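Local coordinates for repeat Five Residue (Rfr) protein or pentapeptide repeat protein (Cyanothece, PDB 2O6W) that is of unknown function but folds as a pentapeptide repeat protein, a right-handed beta helix built from stacked coils of five-residue units, at residues A[78-89]-A[97-108]. Residues are numbered along the deposited sequence; the frame is centred on the assembly and turned at random.
Sequences LENAILVETNLS and ILIGANLQGANL
L83 N reaches N102 O at 2.7 Å, and N102 N in turn reaches A81 O, forming a single beta bridge between I82 and N102. The same pattern returns five residues on, where N107 N bonds T86 O and L88 N bonds N107 O. At the type II turns 78-81 and 83-86, N80 N is held by I99 O and E85 N by Q104 O. These backbone bonds stack one coil on the next.

Leucine methyls fill the interior. L83 CD1 lies 3.4 Å from L103 CD2, the two side chains running side by side. L78 CD1 pairs with L98 CD2 at 3.5 Å in the same way. L88 comes in at about a right angle, its CD1 meeting L103 CD2. L83 sets CG beside the backbone N, opposite the carbonyl carbon (chi1 -51°), which brings CD1 in to the methyl of L103.

Outside this row, V84 CG2 packs on the amide of N102, 3.5 Å from ND2.

N87 and N107 lie side by side, pointing the same way, with amide planes 11° apart, as in an asparagine ladder. N107 ND2 donates a weak bond to N87 OD1 at 3.1 Å. The link across the coils is bent, but N87 OD1 is well used within its own segment. S89 OG approaches it in the carbonyl plane, on a lone pair, at 2.7 Å. S89 N donates from above that plane, closing an Asx turn. N87 ND2 bonds weakly to N67 in the other direction. A leucine in place of N87 would probably leave S89 OG and S89 N without their shared acceptor and remove the weak amide links toward N67 and N107.

The chemistry thus divides by position: backbone bonds set the register, buried leucines pack an apolar interior, and asparagine amides add weak links between coils and, at N87, fix the local turn.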
loop_
_atom_site.group_PDB
_atom_site.type_symbol
_atom_site.label_atom_id
_atom_site.label_comp_id
_atom_site.label_asym_id
_atom_site.label_seq_id
_atom_site.Cartn_x
_atom_site.Cartn_y
_atom_site.Cartn_z
ATOM N N LEU A 78 -6.455 -0.456 2.252
ATOM C CA LEU A 78 -6.613 -0.731 0.831
ATOM C C LEU A 78 -7.607 -1.867 0.622
ATOM O O LEU A 78 -7.456 -2.688 -0.286
ATOM C CB LEU A 78 -5.261 -1.099 0.209
ATOM C CG LEU A 78 -4.282 0.057 -0.011
ATOM C CD1 LEU A 78 -2.921 -0.482 -0.417
ATOM C CD2 LEU A 78 -4.825 0.983 -1.091
ATOM N N GLU A 79 -8.624 -1.919 1.470
ATOM C CA GLU A 79 -9.629 -2.966 1.360
ATOM C C GLU A 79 -10.351 -2.858 0.020
ATOM O O GLU A 79 -10.757 -1.775 -0.389
ATOM C CB GLU A 79 -10.620 -2.855 2.520
ATOM C CG GLU A 79 -11.641 -3.976 2.574
ATOM C CD GLU A 79 -12.387 -4.024 3.900
ATOM O OE1 GLU A 79 -13.273 -4.900 4.051
ATOM O OE2 GLU A 79 -12.089 -3.195 4.795
ATOM N N ASN A 80 -10.479 -3.986 -0.667
ATOM C CA ASN A 80 -11.146 -4.042 -1.959
ATOM C C ASN A 80 -10.568 -3.048 -2.961
ATOM O O ASN A 80 -11.265 -2.566 -3.855
ATOM C CB ASN A 80 -12.643 -3.805 -1.770
ATOM C CG ASN A 80 -13.303 -4.916 -0.972
ATOM O OD1 ASN A 80 -14.341 -4.715 -0.339
ATOM N ND2 ASN A 80 -12.703 -6.101 -1.005
ATOM N N ALA A 81 -9.283 -2.750 -2.812
ATOM C CA ALA A 81 -8.611 -1.820 -3.705
ATOM C C ALA A 81 -8.092 -2.552 -4.940
ATOM O O ALA A 81 -7.816 -3.751 -4.897
ATOM C CB ALA A 81 -7.464 -1.154 -2.977
ATOM N N ILE A 82 -7.964 -1.828 -6.043
ATOM C CA ILE A 82 -7.462 -2.406 -7.283
ATOM C C ILE A 82 -6.019 -1.935 -7.445
ATOM O O ILE A 82 -5.760 -0.737 -7.571
ATOM C CB ILE A 82 -8.315 -1.939 -8.495
ATOM C CG1 ILE A 82 -9.777 -2.351 -8.271
ATOM C CG2 ILE A 82 -7.772 -2.529 -9.792
ATOM C CD1 ILE A 82 -10.743 -1.780 -9.270
ATOM N N LEU A 83 -5.088 -2.885 -7.440
ATOM C CA LEU A 83 -3.669 -2.576 -7.557
ATOM C C LEU A 83 -2.996 -3.451 -8.612
ATOM O O LEU A 83 -1.935 -4.027 -8.372
ATOM C CB LEU A 83 -2.991 -2.787 -6.197
ATOM C CG LEU A 83 -3.669 -2.085 -5.018
ATOM C CD1 LEU A 83 -3.094 -2.562 -3.707
ATOM C CD2 LEU A 83 -3.495 -0.588 -5.160
ATOM N N VAL A 84 -3.612 -3.541 -9.784
ATOM C CA VAL A 84 -3.081 -4.354 -10.869
ATOM C C VAL A 84 -1.798 -3.777 -11.464
ATOM O O VAL A 84 -1.787 -2.652 -11.953
ATOM C CB VAL A 84 -4.138 -4.514 -11.992
ATOM C CG1 VAL A 84 -3.531 -5.207 -13.203
ATOM C CG2 VAL A 84 -5.322 -5.312 -11.465
ATOM N N GLU A 85 -0.725 -4.560 -11.421
ATOM C CA GLU A 85 0.564 -4.141 -11.959
ATOM C C GLU A 85 1.098 -2.880 -11.289
ATOM O O GLU A 85 1.838 -2.112 -11.900
ATOM C CB GLU A 85 0.457 -3.907 -13.466
ATOM C CG GLU A 85 0.335 -5.179 -14.282
ATOM C CD GLU A 85 -0.150 -4.922 -15.702
ATOM O OE1 GLU A 85 0.494 -4.133 -16.431
ATOM O OE2 GLU A 85 -1.186 -5.511 -16.091
ATOM N N THR A 86 0.727 -2.672 -10.033
ATOM C CA THR A 86 1.173 -1.504 -9.289
ATOM C C THR A 86 2.594 -1.724 -8.784
ATOM O O THR A 86 2.964 -2.847 -8.433
ATOM C CB THR A 86 0.252 -1.249 -8.071
ATOM O OG1 THR A 86 -1.082 -0.991 -8.526
ATOM C CG2 THR A 86 0.749 -0.067 -7.247
ATOM N N ASN A 87 3.398 -0.666 -8.751
ATOM C CA ASN A 87 4.759 -0.806 -8.244
ATOM C C ASN A 87 4.783 -0.528 -6.742
ATOM O O ASN A 87 4.808 0.629 -6.322
ATOM C CB ASN A 87 5.725 0.151 -8.952
ATOM C CG ASN A 87 7.171 -0.027 -8.482
ATOM O OD1 ASN A 87 7.494 -0.984 -7.777
ATOM N ND2 ASN A 87 8.043 0.888 -8.881
ATOM N N LEU A 88 4.773 -1.589 -5.940
ATOM C CA LEU A 88 4.807 -1.448 -4.485
ATOM C C LEU A 88 6.137 -1.924 -3.917
ATOM O O LEU A 88 6.215 -2.276 -2.742
ATOM C CB LEU A 88 3.679 -2.255 -3.834
ATOM C CG LEU A 88 2.264 -1.843 -4.234
ATOM C CD1 LEU A 88 1.272 -2.911 -3.830
ATOM C CD2 LEU A 88 1.929 -0.499 -3.602
ATOM N N SER A 89 7.184 -1.947 -4.738
ATOM C CA SER A 89 8.476 -2.415 -4.249
ATOM C C SER A 89 9.092 -1.493 -3.196
ATOM O O SER A 89 8.997 -0.266 -3.276
ATOM C CB SER A 89 9.459 -2.629 -5.409
ATOM O OG SER A 89 9.612 -1.456 -6.179
ATOM N N ILE A 97 -4.115 -2.958 5.593
ATOM C CA ILE A 97 -5.301 -3.757 5.376
ATOM C C ILE A 97 -5.498 -3.930 3.883
ATOM O O ILE A 97 -5.875 -2.989 3.190
ATOM C CB ILE A 97 -6.537 -3.087 5.998
ATOM C CG1 ILE A 97 -6.398 -3.093 7.528
ATOM C CG2 ILE A 97 -7.800 -3.814 5.573
ATOM C CD1 ILE A 97 -7.493 -2.328 8.240
ATOM N N LEU A 98 -5.227 -5.131 3.384
ATOM C CA LEU A 98 -5.384 -5.401 1.960
ATOM C C LEU A 98 -6.435 -6.474 1.688
ATOM O O LEU A 98 -6.331 -7.224 0.719
ATOM C CB LEU A 98 -4.037 -5.811 1.359
ATOM C CG LEU A 98 -2.995 -4.686 1.229
ATOM C CD1 LEU A 98 -1.599 -5.268 1.297
ATOM C CD2 LEU A 98 -3.205 -3.921 -0.083
ATOM N N ILE A 99 -7.451 -6.537 2.543
ATOM C CA ILE A 99 -8.519 -7.521 2.391
ATOM C C ILE A 99 -9.208 -7.408 1.037
ATOM O O ILE A 99 -9.658 -6.335 0.645
ATOM C CB ILE A 99 -9.579 -7.360 3.492
ATOM C CG1 ILE A 99 -8.935 -7.601 4.856
ATOM C CG2 ILE A 99 -10.719 -8.351 3.276
ATOM C CD1 ILE A 99 -9.866 -7.323 6.017
ATOM N N GLY A 100 -9.273 -8.524 0.323
ATOM C CA GLY A 100 -9.921 -8.539 -0.972
ATOM C C GLY A 100 -9.262 -7.696 -2.045
ATOM O O GLY A 100 -9.841 -7.502 -3.116
ATOM N N ALA A 101 -8.059 -7.199 -1.780
ATOM C CA ALA A 101 -7.357 -6.376 -2.759
ATOM C C ALA A 101 -6.976 -7.173 -4.000
ATOM O O ALA A 101 -6.717 -8.367 -3.930
ATOM C CB ALA A 101 -6.105 -5.764 -2.140
ATOM N N ASN A 102 -6.951 -6.504 -5.141
ATOM C CA ASN A 102 -6.573 -7.162 -6.377
ATOM C C ASN A 102 -5.148 -6.718 -6.715
ATOM O O ASN A 102 -4.942 -5.621 -7.239
ATOM C CB ASN A 102 -7.539 -6.769 -7.496
ATOM C CG ASN A 102 -7.203 -7.437 -8.813
ATOM O OD1 ASN A 102 -6.352 -8.322 -8.866
ATOM N ND2 ASN A 102 -7.875 -7.020 -9.884
ATOM N N LEU A 103 -4.172 -7.569 -6.403
ATOM C CA LEU A 103 -2.763 -7.260 -6.649
ATOM C C LEU A 103 -2.171 -8.038 -7.829
ATOM O O LEU A 103 -0.970 -8.299 -7.869
ATOM C CB LEU A 103 -1.949 -7.546 -5.386
ATOM C CG LEU A 103 -2.263 -6.673 -4.169
ATOM C CD1 LEU A 103 -2.088 -7.475 -2.892
ATOM C CD2 LEU A 103 -1.356 -5.460 -4.172
ATOM N N GLN A 104 -3.013 -8.380 -8.797
ATOM C CA GLN A 104 -2.567 -9.134 -9.958
ATOM C C GLN A 104 -1.414 -8.483 -10.709
ATOM O O GLN A 104 -1.515 -7.350 -11.179
ATOM C CB GLN A 104 -3.734 -9.366 -10.906
ATOM C CG GLN A 104 -3.416 -10.294 -12.055
ATOM C CD GLN A 104 -4.665 -10.681 -12.822
ATOM O OE1 GLN A 104 -5.533 -11.400 -12.303
ATOM N NE2 GLN A 104 -4.776 -10.192 -14.058
ATOM N N GLY A 105 -0.313 -9.221 -10.809
ATOM C CA GLY A 105 0.864 -8.734 -11.498
ATOM C C GLY A 105 1.567 -7.610 -10.759
ATOM O O GLY A 105 2.464 -6.974 -11.306
ATOM N N ALA A 106 1.175 -7.366 -9.513
ATOM C CA ALA A 106 1.782 -6.296 -8.734
ATOM C C ALA A 106 3.214 -6.606 -8.338
ATOM O O ALA A 106 3.580 -7.756 -8.122
ATOM C CB ALA A 106 0.955 -6.021 -7.489
ATOM N N ASN A 107 4.033 -5.570 -8.244
ATOM C CA ASN A 107 5.409 -5.763 -7.846
ATOM C C ASN A 107 5.565 -5.358 -6.378
ATOM O O ASN A 107 5.442 -4.180 -6.048
ATOM C CB ASN A 107 6.325 -4.933 -8.745
ATOM C CG ASN A 107 7.767 -4.960 -8.291
ATOM O OD1 ASN A 107 8.235 -5.952 -7.736
ATOM N ND2 ASN A 107 8.488 -3.871 -8.541
ATOM N N LEU A 108 5.811 -6.334 -5.499
ATOM C CA LEU A 108 5.993 -6.040 -4.072
ATOM C C LEU A 108 7.396 -6.387 -3.587
ATOM O O LEU A 108 7.609 -6.591 -2.397
ATOM C CB LEU A 108 4.976 -6.796 -3.200
ATOM C CG LEU A 108 3.488 -6.505 -3.409
ATOM C CD1 LEU A 108 2.997 -7.360 -4.566
ATOM C CD2 LEU A 108 2.685 -6.825 -2.163
#